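Local coordinates for protein methylornithine synthase PylB (Methanosarcina barkeri, PDB 3T7V) that isomerises L-lysine to (3R)-3-methyl-D-ornithine by a radical mechanism, using a [4Fe-4S] cluster and S-adenosylmethionine, in the biosynthesis of pyrrolysine, at residues V59-F64 / R322-V327; R29-L34 / L40-S45; R224-S227 / M233-V236; A153-A158 / R194-Q199; G140-I145 / D343-L348. All blocks are in the same frame, centred on the assembly; numbering follows the deposited sequence.

Contact 1: V59-F64 / R322-V327; sequences VFLNCF and RDIKSV. With MD0 (5-amino-D-isoleucine), chain D.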
# COMPACT_ATOMS: atom_id res chain seq x y z
N VAL A 59 9.67 -1.56 13.20
CA VAL A 59 8.86 -1.70 12.00
C VAL A 59 7.40 -1.73 12.44
O VAL A 59 7.03 -2.29 13.48
CB VAL A 59 9.24 -3.09 11.33
CG1 VAL A 59 8.31 -3.37 10.14
CG2 VAL A 59 10.70 -3.10 10.92
N PHE A 60 6.53 -1.16 11.60
CA PHE A 60 5.08 -1.18 11.84
C PHE A 60 4.46 -2.35 11.07
O PHE A 60 5.05 -2.80 10.06
CB PHE A 60 4.45 0.16 11.39
CG PHE A 60 5.00 1.36 12.10
CD1 PHE A 60 4.84 1.46 13.47
CD2 PHE A 60 5.69 2.33 11.41
CE1 PHE A 60 5.40 2.58 14.16
CE2 PHE A 60 6.18 3.49 12.07
CZ PHE A 60 6.02 3.56 13.43
N LEU A 61 3.33 -2.85 11.54
CA LEU A 61 2.69 -4.08 11.00
C LEU A 61 1.21 -3.80 10.70
O LEU A 61 0.46 -3.37 11.59
CB LEU A 61 2.78 -5.22 11.99
CG LEU A 61 4.18 -5.55 12.44
CD1 LEU A 61 4.17 -6.54 13.63
CD2 LEU A 61 4.99 -6.11 11.27
N ASN A 62 0.78 -4.03 9.45
CA ASN A 62 -0.63 -3.70 9.03
C ASN A 62 -1.28 -4.97 8.54
O ASN A 62 -0.74 -5.67 7.62
CB ASN A 62 -0.51 -2.70 7.85
CG ASN A 62 -1.82 -2.01 7.48
OD1 ASN A 62 -2.80 -2.04 8.19
ND2 ASN A 62 -1.77 -1.26 6.36
N CYS A 63 -2.39 -5.32 9.18
CA CYS A 63 -3.16 -6.49 8.68
C CYS A 63 -4.04 -6.11 7.52
O CYS A 63 -4.53 -5.01 7.46
CB CYS A 63 -4.03 -6.93 9.81
SG CYS A 63 -4.93 -8.46 9.51
N PHE A 64 -4.21 -6.98 6.57
CA PHE A 64 -5.02 -6.68 5.39
C PHE A 64 -6.26 -7.54 5.41
O PHE A 64 -6.19 -8.80 5.38
CB PHE A 64 -4.16 -7.06 4.17
CG PHE A 64 -4.87 -6.78 2.86
CD1 PHE A 64 -5.23 -5.47 2.56
CD2 PHE A 64 -5.18 -7.79 1.95
CE1 PHE A 64 -5.91 -5.14 1.38
CE2 PHE A 64 -5.87 -7.47 0.75
CZ PHE A 64 -6.22 -6.16 0.50
N ARG A 322 1.85 -15.81 5.24
CA ARG A 322 1.35 -14.43 5.27
C ARG A 322 1.03 -14.03 6.72
O ARG A 322 0.46 -12.95 6.89
CB ARG A 322 0.03 -14.32 4.46
CG ARG A 322 0.14 -14.58 2.96
CD ARG A 322 0.39 -13.25 2.37
NE ARG A 322 0.13 -13.26 0.91
CZ ARG A 322 -0.36 -12.23 0.21
NH1 ARG A 322 -0.61 -11.06 0.80
NH2 ARG A 322 -0.57 -12.37 -1.09
N ASP A 323 1.42 -14.78 7.76
CA ASP A 323 0.85 -14.46 9.10
C ASP A 323 1.87 -13.63 9.87
O ASP A 323 3.08 -13.64 9.60
CB ASP A 323 0.56 -15.73 9.86
CG ASP A 323 1.77 -16.57 9.94
OD1 ASP A 323 2.39 -16.45 11.03
OD2 ASP A 323 2.14 -17.25 8.91
N ILE A 324 1.35 -12.87 10.81
CA ILE A 324 2.18 -12.00 11.64
C ILE A 324 3.32 -12.73 12.39
O ILE A 324 4.40 -12.18 12.50
CB ILE A 324 1.31 -11.14 12.57
CG1 ILE A 324 2.13 -9.98 13.10
CG2 ILE A 324 0.68 -11.98 13.64
CD1 ILE A 324 1.27 -9.04 13.99
N LYS A 325 3.06 -13.93 12.88
CA LYS A 325 4.10 -14.60 13.65
C LYS A 325 5.32 -14.92 12.70
O LYS A 325 6.50 -14.79 13.12
CB LYS A 325 3.52 -15.86 14.32
CG LYS A 325 2.53 -15.57 15.45
CD LYS A 325 2.13 -16.97 15.98
CE LYS A 325 0.78 -17.07 16.66
NZ LYS A 325 0.85 -16.69 18.10
N SER A 326 5.06 -15.27 11.42
CA SER A 326 6.19 -15.55 10.49
C SER A 326 6.89 -14.26 10.14
O SER A 326 8.10 -14.24 9.96
CB SER A 326 5.77 -16.23 9.20
OG SER A 326 5.05 -17.35 9.50
N VAL A 327 6.11 -13.18 9.94
CA VAL A 327 6.73 -11.88 9.73
C VAL A 327 7.64 -11.45 10.89
O VAL A 327 8.80 -11.06 10.64
CB VAL A 327 5.66 -10.77 9.51
CG1 VAL A 327 6.25 -9.34 9.55
CG2 VAL A 327 4.95 -10.94 8.16
C MD0 D . -1.07 -4.48 0.30
N MD0 D . -2.47 -6.30 -0.51
O MD0 D . -0.81 -3.73 1.26
CA MD0 D . -2.47 -4.98 0.13
CB MD0 D . -3.31 -3.98 -0.72
CD MD0 D . -4.62 -1.78 -0.34
NE MD0 D . -4.69 -0.60 0.51
CG MD0 D . -3.45 -2.66 0.10
CG2 MD0 D . -2.71 -3.67 -2.11
OXT MD0 D . -0.23 -4.84 -0.53
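The backbone N of S326 donates to D323 OD1 at 2.9 Å, an N-cap bond that closes the start of the helix through which I324 and V327 reach L61. The N-H meets the carboxylate from above its plane, with an angle of 148° at the hydrogen. V327 N adds a helical bond to D323 O at 3.1 Å, fixing the first turn.

Across the contact the two methyls of L61 divide their work. L61 CD1 meets I324 CD1 at 3.8 Å, the two side chains crossing at about a right angle, whereas L61 CD2 lies 3.9 Å from V327 CG1 where these two slide past each other in opposite directions. With I324 CG1 anti to the backbone N (chi1 -163°), the isoleucine arm extends towards the strand.

On the inner side of the same strand, F64 lays one ring face against the bound 5-amino-D-isoleucine: MD0 CA stands above that face, offset toward the rim, and MD0 CB comes to 3.5 Å from F64 CE1. Without the ring, as with an alanine here, the MD0 carbon chain would probably lose its aromatic wall on this side and be freer to shift.

V327 also packs on L278, I283 and M286 of helix 278-291, and L61 on V297, so helix 324-334 lies outside the barrel where strand 58-68 runs beside strand 296-300.

Contact 2: R29-L34 / L40-S45; sequences RTLLSL and LERLYS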
# COMPACT_ATOMS: atom_id res chain seq x y z
N ARG A 29 16.80 10.95 -12.10
CA ARG A 29 17.20 10.23 -13.28
C ARG A 29 18.35 9.31 -13.04
O ARG A 29 18.44 8.26 -13.69
CB ARG A 29 17.54 11.18 -14.46
CG ARG A 29 16.32 11.85 -15.03
CD ARG A 29 16.76 12.87 -16.10
NE ARG A 29 15.58 13.53 -16.67
CZ ARG A 29 14.89 13.05 -17.69
NH1 ARG A 29 15.22 11.87 -18.26
NH2 ARG A 29 13.89 13.75 -18.22
N THR A 30 19.36 9.79 -12.28
CA THR A 30 20.55 9.02 -12.02
C THR A 30 20.20 7.78 -11.19
O THR A 30 20.57 6.65 -11.55
CB THR A 30 21.53 9.88 -11.32
OG1 THR A 30 21.82 11.02 -12.12
CG2 THR A 30 22.85 9.07 -10.96
N LEU A 31 19.47 8.00 -10.09
CA LEU A 31 19.11 6.88 -9.18
C LEU A 31 18.23 5.85 -9.87
O LEU A 31 18.45 4.60 -9.74
CB LEU A 31 18.46 7.42 -7.88
CG LEU A 31 19.43 8.29 -7.05
CD1 LEU A 31 18.69 8.77 -5.81
CD2 LEU A 31 20.69 7.57 -6.59
N LEU A 32 17.29 6.36 -10.67
CA LEU A 32 16.39 5.46 -11.37
C LEU A 32 17.05 4.69 -12.50
O LEU A 32 16.51 3.71 -13.00
CB LEU A 32 15.12 6.19 -11.81
CG LEU A 32 14.20 6.65 -10.64
CD1 LEU A 32 13.14 7.62 -11.20
CD2 LEU A 32 13.52 5.45 -9.90
N SER A 33 18.23 5.13 -12.99
CA SER A 33 18.84 4.39 -14.10
C SER A 33 19.95 3.44 -13.56
O SER A 33 20.64 2.83 -14.35
CB SER A 33 19.31 5.32 -15.21
OG SER A 33 20.21 6.20 -14.66
N LEU A 34 20.10 3.30 -12.23
CA LEU A 34 21.15 2.47 -11.68
C LEU A 34 20.88 1.01 -12.06
O LEU A 34 19.74 0.55 -12.00
CB LEU A 34 21.30 2.60 -10.14
CG LEU A 34 21.73 3.92 -9.55
CD1 LEU A 34 21.52 3.86 -8.05
CD2 LEU A 34 23.21 4.11 -9.81
N LEU A 40 23.31 -0.35 -6.93
CA LEU A 40 22.06 -0.63 -6.25
C LEU A 40 22.28 -0.82 -4.78
O LEU A 40 21.51 -0.28 -3.98
CB LEU A 40 21.31 -1.81 -6.90
CG LEU A 40 20.75 -1.52 -8.30
CD1 LEU A 40 20.29 -2.85 -8.92
CD2 LEU A 40 19.61 -0.49 -8.25
N GLU A 41 23.35 -1.53 -4.39
CA GLU A 41 23.63 -1.69 -2.95
C GLU A 41 23.95 -0.34 -2.27
O GLU A 41 23.55 -0.12 -1.12
CB GLU A 41 24.75 -2.73 -2.71
CG GLU A 41 24.94 -3.05 -1.26
CD GLU A 41 23.60 -3.37 -0.58
OE1 GLU A 41 22.94 -4.36 -1.03
OE2 GLU A 41 23.19 -2.63 0.37
N ARG A 42 24.59 0.59 -2.98
CA ARG A 42 24.87 1.89 -2.37
C ARG A 42 23.56 2.68 -2.21
O ARG A 42 23.37 3.42 -1.21
CB ARG A 42 25.99 2.68 -3.10
CG ARG A 42 25.64 3.43 -4.33
CD ARG A 42 26.34 4.79 -4.32
NE ARG A 42 25.95 5.61 -5.48
CZ ARG A 42 24.73 6.12 -5.67
NH1 ARG A 42 23.76 5.91 -4.79
NH2 ARG A 42 24.49 6.83 -6.75
N LEU A 43 22.64 2.51 -3.14
CA LEU A 43 21.31 3.18 -3.05
C LEU A 43 20.51 2.59 -1.87
O LEU A 43 19.97 3.39 -1.05
CB LEU A 43 20.56 2.99 -4.38
CG LEU A 43 19.12 3.45 -4.36
CD1 LEU A 43 18.98 4.94 -3.96
CD2 LEU A 43 18.38 3.09 -5.65
N TYR A 44 20.45 1.27 -1.76
CA TYR A 44 19.74 0.65 -0.61
C TYR A 44 20.34 1.06 0.73
O TYR A 44 19.65 1.40 1.62
CB TYR A 44 19.73 -0.87 -0.69
CG TYR A 44 19.23 -1.44 -2.01
CD1 TYR A 44 18.24 -0.76 -2.80
CD2 TYR A 44 19.66 -2.69 -2.47
CE1 TYR A 44 17.80 -1.30 -4.00
CE2 TYR A 44 19.19 -3.22 -3.64
CZ TYR A 44 18.27 -2.52 -4.40
OH TYR A 44 17.91 -3.09 -5.59
N SER A 45 21.69 1.08 0.81
CA SER A 45 22.37 1.49 2.03
C SER A 45 22.04 2.93 2.39
O SER A 45 21.81 3.23 3.57
CB SER A 45 23.91 1.37 1.82
OG SER A 45 24.54 1.76 3.02
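The guanidinium of R42 is met at its edge, in its own plane, by L31 CD2, which sits equally far, 3.9 Å, from R42 NH1 and R42 NH2. L34 CD2 approaches the same group obliquely at 4.3 Å from R42 NH2. One helical turn away from L40, the ring of Y44 has L40 O over one face, offset toward the rim, a contact within the second helix.

R42 CG stands between the backbone N and the carbonyl carbon (chi1 81°) and the chain bends at chi2, which carries the guanidinium back across the gap to cross the L31 side chain at about a right angle.

Beneath it lies an apolar cluster. L34 CD1 packs against L43 CB at 3.9 Å and also lies close to the CD2 branch of that leucine, while L43 CD1 faces L31 CD2 at 4.1 Å. L40 CD2 rests on L34 CB at 4.0 Å, at the end of the contact nearest the connection between the helices.

Helices 25-32 and 37-55, consecutive in the chain, thus pack together near its N-terminal end. Helix 258-268 backs them: L43 touches S263 and L267, and K260 NZ is hydrogen-bonded to L32 O and L34 O.

The two segments cohere through a partly buried cluster of leucines and, at its exposed margin, by an arginine whose guanidinium edge abuts a leucine methyl, so the join depends on the fit of apolar side chains rather than on directional polar bonds between them.

Contact 3: R224-S227 / M233-V236; sequences RGMS and MVRV. With MD0 (5-amino-D-isoleucine), chain D.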
# COMPACT_ATOMS: atom_id res chain seq x y z
N ARG A 224 6.91 13.13 -8.34
CA ARG A 224 6.68 14.51 -8.07
C ARG A 224 5.17 14.72 -7.79
O ARG A 224 4.80 15.51 -6.91
CB ARG A 224 7.14 15.39 -9.24
CG ARG A 224 8.64 15.37 -9.46
CD ARG A 224 9.29 16.00 -8.27
NE ARG A 224 10.73 16.14 -8.57
CZ ARG A 224 11.67 16.18 -7.62
NH1 ARG A 224 11.32 16.10 -6.35
NH2 ARG A 224 12.96 16.26 -7.97
N GLY A 225 4.28 14.00 -8.50
CA GLY A 225 2.79 14.13 -8.33
C GLY A 225 2.42 13.71 -6.94
O GLY A 225 1.59 14.40 -6.28
N MET A 226 3.01 12.62 -6.48
CA MET A 226 2.74 12.12 -5.08
C MET A 226 3.18 13.12 -4.04
O MET A 226 2.49 13.22 -3.03
CB MET A 226 3.39 10.72 -4.72
CG MET A 226 2.63 9.53 -5.30
SD MET A 226 2.93 7.93 -4.42
CE MET A 226 4.61 8.23 -4.83
N SER A 227 4.25 13.84 -4.25
CA SER A 227 4.79 14.72 -3.25
C SER A 227 3.91 15.97 -3.12
O SER A 227 3.83 16.53 -2.04
CB SER A 227 6.23 15.10 -3.58
OG SER A 227 6.25 15.93 -4.70
N MET A 233 1.80 8.35 3.86
CA MET A 233 2.35 7.06 3.49
C MET A 233 2.39 7.06 1.97
O MET A 233 1.48 7.56 1.30
CB MET A 233 1.45 5.92 4.04
CG MET A 233 1.99 4.54 3.75
SD MET A 233 1.02 3.38 4.71
CE MET A 233 1.73 1.87 4.18
N VAL A 234 3.51 6.54 1.45
CA VAL A 234 3.69 6.48 -0.03
C VAL A 234 4.18 5.09 -0.34
O VAL A 234 5.05 4.51 0.36
CB VAL A 234 4.73 7.51 -0.57
CG1 VAL A 234 4.11 8.93 -0.44
CG2 VAL A 234 6.02 7.43 0.22
N ARG A 235 3.64 4.54 -1.41
CA ARG A 235 4.04 3.19 -1.81
C ARG A 235 4.31 3.04 -3.28
O ARG A 235 3.84 3.83 -4.13
CB ARG A 235 3.04 2.16 -1.33
CG ARG A 235 1.87 2.03 -2.15
CD ARG A 235 1.16 0.63 -2.01
NE ARG A 235 0.75 0.39 -0.61
CZ ARG A 235 0.50 -0.82 -0.11
NH1 ARG A 235 0.66 -1.91 -0.89
NH2 ARG A 235 0.17 -0.93 1.16
N VAL A 236 5.05 1.99 -3.57
CA VAL A 236 5.17 1.51 -4.97
C VAL A 236 4.91 0.02 -4.96
O VAL A 236 5.37 -0.69 -4.04
CB VAL A 236 6.54 1.93 -5.57
CG1 VAL A 236 7.65 1.46 -4.60
CG2 VAL A 236 6.71 1.30 -6.95
C MD0 D . -1.07 -4.48 0.30
N MD0 D . -2.47 -6.30 -0.51
O MD0 D . -0.81 -3.73 1.26
CA MD0 D . -2.47 -4.98 0.13
CB MD0 D . -3.31 -3.98 -0.72
CD MD0 D . -4.62 -1.78 -0.34
NE MD0 D . -4.69 -0.60 0.51
CG MD0 D . -3.45 -2.66 0.10
CG2 MD0 D . -2.71 -3.67 -2.11
OXT MD0 D . -0.23 -4.84 -0.53
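M226 and V234 face each other inside a beta-alpha-beta unit of the TIM barrel, in which strand 203-210 leads through helix 216-228 into strand 233-238. The methionine carries the helix side of the contact. Its CG is turned beside the backbone N and the next bond is extended, which brings the sulfur down onto the strand: M226 SD lies 4.3 Å from V234 CB and 4.2 Å from R235 O. D206 and I208 of strand 203-210 and L265 of helix 258-268 also touch M226, so its thioether lies buried between sheet and outer helices.

R235 follows V234 on the strand and points the other way, into the barrel. Its CG occupies the position between backbone N and carbonyl carbon (chi1 81°); the chain then runs extended and bends at chi3, delivering the guanidinium to the carboxylate of the bound 5-amino-D-isoleucine. The NH1 and NH2 ends grip the two oxygens as a pair, while R235 NE is occupied by a salt bridge to E205, a second-shell acid that probably helps fix the rotation of the group. S277, T298 and S299 contribute hydroxyl bonds to the same ligand.

A leucine in its place, with no N-H on its side chain, would probably leave the ligand carboxylate without its cationic mate and E205 without its partner.

The paired grip is nearly even: R235 NH2 to MD0 O measures 3.0 Å with an angle of 147° at the hydrogen, and R235 NH1 to MD0 OXT, in the guanidinium plane, measures 3.1 Å with 156°.

Contact 4: A153-A158 / R194-Q199; sequences ATLLKA and RRFAKQ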
# COMPACT_ATOMS: atom_id res chain seq x y z
N ALA A 153 -19.53 12.40 1.68
CA ALA A 153 -20.35 12.21 2.86
C ALA A 153 -19.97 10.88 3.55
O ALA A 153 -20.01 10.76 4.76
CB ALA A 153 -21.81 12.19 2.49
N THR A 154 -19.70 9.83 2.75
CA THR A 154 -19.38 8.55 3.38
C THR A 154 -18.00 8.67 4.05
O THR A 154 -17.82 8.12 5.15
CB THR A 154 -19.35 7.47 2.34
OG1 THR A 154 -20.63 7.50 1.70
CG2 THR A 154 -19.17 6.07 2.99
N LEU A 155 -17.05 9.36 3.41
CA LEU A 155 -15.72 9.54 4.04
C LEU A 155 -15.86 10.21 5.41
O LEU A 155 -15.19 9.87 6.40
CB LEU A 155 -14.74 10.34 3.12
CG LEU A 155 -14.28 9.53 1.88
CD1 LEU A 155 -13.48 10.55 1.03
CD2 LEU A 155 -13.45 8.30 2.32
N LEU A 156 -16.72 11.24 5.46
CA LEU A 156 -16.90 11.99 6.71
C LEU A 156 -17.55 11.10 7.78
O LEU A 156 -17.08 11.08 8.95
CB LEU A 156 -17.76 13.21 6.29
CG LEU A 156 -18.43 14.08 7.21
CD1 LEU A 156 -18.88 15.30 6.34
CD2 LEU A 156 -19.53 13.40 7.97
N LYS A 157 -18.52 10.26 7.41
CA LYS A 157 -19.16 9.39 8.38
C LYS A 157 -18.20 8.29 8.87
O LYS A 157 -18.21 7.91 10.08
CB LYS A 157 -20.41 8.79 7.82
CG LYS A 157 -21.54 9.84 7.69
CD LYS A 157 -22.66 9.16 6.93
CE LYS A 157 -23.87 10.01 7.04
NZ LYS A 157 -24.52 9.96 5.69
N ALA A 158 -17.39 7.79 7.95
CA ALA A 158 -16.44 6.75 8.38
C ALA A 158 -15.36 7.27 9.30
O ALA A 158 -14.93 6.55 10.20
CB ALA A 158 -15.84 6.05 7.19
N ARG A 194 -8.66 12.42 -1.67
CA ARG A 194 -7.61 12.42 -0.64
C ARG A 194 -7.53 13.78 0.04
O ARG A 194 -7.30 13.81 1.24
CB ARG A 194 -6.27 12.00 -1.26
CG ARG A 194 -6.24 10.51 -1.63
CD ARG A 194 -4.78 10.06 -1.96
NE ARG A 194 -4.19 10.85 -3.02
CZ ARG A 194 -4.31 10.66 -4.32
NH1 ARG A 194 -3.77 11.65 -5.07
NH2 ARG A 194 -4.85 9.54 -4.88
N ARG A 195 -7.73 14.86 -0.70
CA ARG A 195 -7.70 16.17 -0.09
C ARG A 195 -8.84 16.37 0.90
O ARG A 195 -8.63 16.89 2.02
CB ARG A 195 -7.77 17.22 -1.20
CG ARG A 195 -6.41 17.29 -1.90
CD ARG A 195 -6.30 18.34 -3.02
NE ARG A 195 -6.99 19.58 -2.58
CZ ARG A 195 -8.25 19.94 -2.91
NH1 ARG A 195 -8.97 19.18 -3.76
NH2 ARG A 195 -8.75 21.06 -2.46
N PHE A 196 -10.03 15.91 0.51
CA PHE A 196 -11.21 16.03 1.39
C PHE A 196 -10.95 15.21 2.67
O PHE A 196 -11.26 15.64 3.78
CB PHE A 196 -12.48 15.54 0.67
CG PHE A 196 -13.71 15.64 1.56
CD1 PHE A 196 -14.37 16.86 1.66
CD2 PHE A 196 -14.13 14.56 2.30
CE1 PHE A 196 -15.51 16.97 2.50
CE2 PHE A 196 -15.25 14.63 3.14
CZ PHE A 196 -15.91 15.85 3.25
N ALA A 197 -10.41 13.99 2.49
CA ALA A 197 -10.16 13.14 3.65
C ALA A 197 -9.15 13.82 4.58
O ALA A 197 -9.39 13.81 5.84
CB ALA A 197 -9.60 11.77 3.17
N LYS A 198 -8.07 14.43 4.05
CA LYS A 198 -7.06 15.10 4.94
C LYS A 198 -7.82 16.23 5.72
O LYS A 198 -7.58 16.44 6.92
CB LYS A 198 -5.94 15.68 4.13
CG LYS A 198 -4.95 14.63 3.74
CD LYS A 198 -3.74 14.68 4.71
CE LYS A 198 -2.54 15.33 4.04
NZ LYS A 198 -1.39 15.37 4.98
N GLN A 199 -8.76 16.93 5.06
CA GLN A 199 -9.48 18.00 5.79
C GLN A 199 -10.32 17.47 6.94
O GLN A 199 -10.60 18.18 7.93
CB GLN A 199 -10.39 18.74 4.79
CG GLN A 199 -9.55 19.57 3.85
CD GLN A 199 -10.30 20.09 2.65
OE1 GLN A 199 -9.73 20.83 1.83
NE2 GLN A 199 -11.59 19.79 2.57
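Segments 153-158 and 194-199, on two outer helices of the TIM barrel, come nearest at L155 and A197, whose CA atoms are 6.6 Å apart. The small side chain of A197 is consistent with this close passage, and the contact itself is carried by F196, the residue before it.

The aromatic ring of F196 reaches across to the other helix, with CG anti to the backbone N (chi1 180°), and meets two consecutive leucines. L156 CB comes to the ring edge, near its plane, at 4.3 Å from F196 CE2. L155 CD1 approaches obliquely, also 4.3 Å away, from F196 CD2. The phenyl group therefore sits beside the first helix between the start of one leucine side chain and the end of the other. L155 is buried on the inner side, while L156 lies at the exposed outer margin.

Strand 163-167, which lies between the helices in the chain, supplies the floor: its L166 touches both L155 and A197. The contact is thus apolar packing that joins neighbouring helices of the barrel's outer layer over a strand they share. Close by, Y202 packs on A197 and A158 and links back to the first helix through a hydrogen bond between Y202 OH and L155 O.

Contact 5: G140-I145 / D343-L348; sequences GLPIMI and DFEAVL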
# COMPACT_ATOMS: atom_id res chain seq x y z
N GLY A 140 -10.47 -1.63 18.36
CA GLY A 140 -9.88 -0.43 18.94
C GLY A 140 -8.62 0.13 18.25
O GLY A 140 -8.10 1.12 18.67
N LEU A 141 -8.16 -0.52 17.21
CA LEU A 141 -6.88 -0.21 16.56
C LEU A 141 -7.13 0.83 15.53
O LEU A 141 -8.26 1.07 15.03
CB LEU A 141 -6.40 -1.47 15.73
CG LEU A 141 -5.81 -2.61 16.60
CD1 LEU A 141 -5.58 -3.82 15.71
CD2 LEU A 141 -4.49 -2.13 17.24
N PRO A 142 -6.07 1.56 15.17
CA PRO A 142 -6.15 2.38 13.93
C PRO A 142 -6.63 1.61 12.74
O PRO A 142 -6.27 0.41 12.57
CB PRO A 142 -4.69 2.82 13.72
CG PRO A 142 -4.10 2.74 15.15
CD PRO A 142 -4.74 1.52 15.74
N ILE A 143 -7.50 2.22 11.99
CA ILE A 143 -8.10 1.58 10.81
C ILE A 143 -7.73 2.34 9.56
O ILE A 143 -7.90 3.59 9.48
CB ILE A 143 -9.66 1.56 10.89
CG1 ILE A 143 -10.09 0.62 11.98
CG2 ILE A 143 -10.30 1.10 9.55
CD1 ILE A 143 -11.61 0.61 12.13
N MET A 144 -7.20 1.62 8.59
CA MET A 144 -7.01 2.15 7.23
C MET A 144 -8.20 1.63 6.43
O MET A 144 -8.59 0.47 6.59
CB MET A 144 -5.72 1.59 6.62
CG MET A 144 -5.62 1.85 5.11
SD MET A 144 -3.94 1.27 4.58
CE MET A 144 -3.09 2.73 4.90
N ILE A 145 -8.83 2.48 5.67
CA ILE A 145 -9.89 2.04 4.72
C ILE A 145 -9.38 2.20 3.32
O ILE A 145 -8.75 3.25 2.96
CB ILE A 145 -11.23 2.77 4.99
CG1 ILE A 145 -11.10 4.28 4.84
CG2 ILE A 145 -11.87 2.28 6.28
CD1 ILE A 145 -12.48 5.01 4.82
N ASP A 343 4.36 5.08 19.07
CA ASP A 343 5.15 5.62 17.95
C ASP A 343 4.37 5.64 16.67
O ASP A 343 4.50 6.55 15.91
CB ASP A 343 6.46 4.91 17.82
CG ASP A 343 7.38 5.25 19.03
OD1 ASP A 343 7.20 6.35 19.67
OD2 ASP A 343 8.25 4.43 19.37
N PHE A 344 3.52 4.62 16.49
CA PHE A 344 2.61 4.62 15.35
C PHE A 344 1.53 5.70 15.53
O PHE A 344 1.24 6.45 14.58
CB PHE A 344 1.93 3.23 15.17
CG PHE A 344 1.17 3.20 13.89
CD1 PHE A 344 -0.23 3.15 13.88
CD2 PHE A 344 1.83 3.25 12.64
CE1 PHE A 344 -0.97 3.21 12.70
CE2 PHE A 344 1.09 3.25 11.44
CZ PHE A 344 -0.32 3.25 11.49
N GLU A 345 0.92 5.79 16.71
CA GLU A 345 -0.18 6.75 16.97
C GLU A 345 0.32 8.18 16.75
O GLU A 345 -0.46 9.04 16.42
CB GLU A 345 -0.73 6.54 18.43
CG GLU A 345 -1.17 5.11 18.79
CD GLU A 345 -2.67 4.78 18.58
OE1 GLU A 345 -3.47 5.75 18.59
OE2 GLU A 345 -3.07 3.57 18.44
N ALA A 346 1.63 8.42 16.92
CA ALA A 346 2.25 9.72 16.68
C ALA A 346 2.11 10.16 15.24
O ALA A 346 2.15 11.35 14.90
CB ALA A 346 3.74 9.73 17.10
N VAL A 347 1.96 9.21 14.35
CA VAL A 347 1.72 9.64 12.94
C VAL A 347 0.28 10.03 12.65
O VAL A 347 0.05 10.68 11.61
CB VAL A 347 2.21 8.62 11.93
CG1 VAL A 347 3.58 8.10 12.28
CG2 VAL A 347 1.18 7.54 11.73
N LEU A 348 -0.68 9.71 13.53
CA LEU A 348 -2.12 9.83 13.20
C LEU A 348 -2.88 11.15 13.43
O LEU A 348 -2.36 12.06 14.09
CB LEU A 348 -2.91 8.76 13.92
CG LEU A 348 -2.43 7.37 13.55
CD1 LEU A 348 -3.26 6.39 14.32
CD2 LEU A 348 -2.48 7.07 12.06
O HOH W 1 -6.23 3.07 18.48
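P142 offers its CB and CG to three residues at the C-terminal end of the chain, one meeting it at a ring edge and two crossing it. P142 CB lies at the edge of the F344 ring, in the ring plane, 3.9 Å from F344 CE1. The side chains of L348 and E345 each cross the proline at about a right angle: L348 CD1 comes to 3.8 Å from P142 CG, and E345 OE2 to 3.5 Å from the same carbon.

F344 points inward with CG anti to the backbone N (chi1 -172°), which sets its ring edge at the proline; V347 CG2 lies above one face of that ring. E345 bends at chi2, swinging its carboxylate back towards P142 and the loop before the strand. There a water bridges the segments, donating to G140 O at 2.7 Å and to E345 OE2 at 3.2 Å. Q341 NE2 also bonds E345 OE2, so two groups hold this oxygen and probably limit the rotation of the carboxylate. A type I turn from E345 to L348, with L348 N bonded to E345 O, folds the chain back and brings the leucine methyl to the proline.

P142 stands just before strand 143-146, at the N-terminal end of the parallel barrel strands. That strand runs between strands 110-115 and 163-167; L348 touches F165 of the latter, M110 of the former packs on F344, and helix 341-345 lies across this end of the sheet.

Contacts 1 and 3 are buried and lie on opposite sides of the chain's centre, yet both reach the ligand, one with an aromatic face and the other with an arginine's two hydrogen bonds. Contact 5 belongs to the same sheet but is partly open and uses a water bridge; it touches contact 1 where F344 meets F60 edge-to-face, and contact 3 where M144 CE meets M233 SD. Contact 4, in the outer layer, touches contact 5 through I145, which packs on L155 and A158. Contact 2 is the outermost, its centre about 22 Å from that of the chain; touching no other contact, it joins two helices largely by apolar packing, with an arginine edge where contact 4 has a phenyl ring.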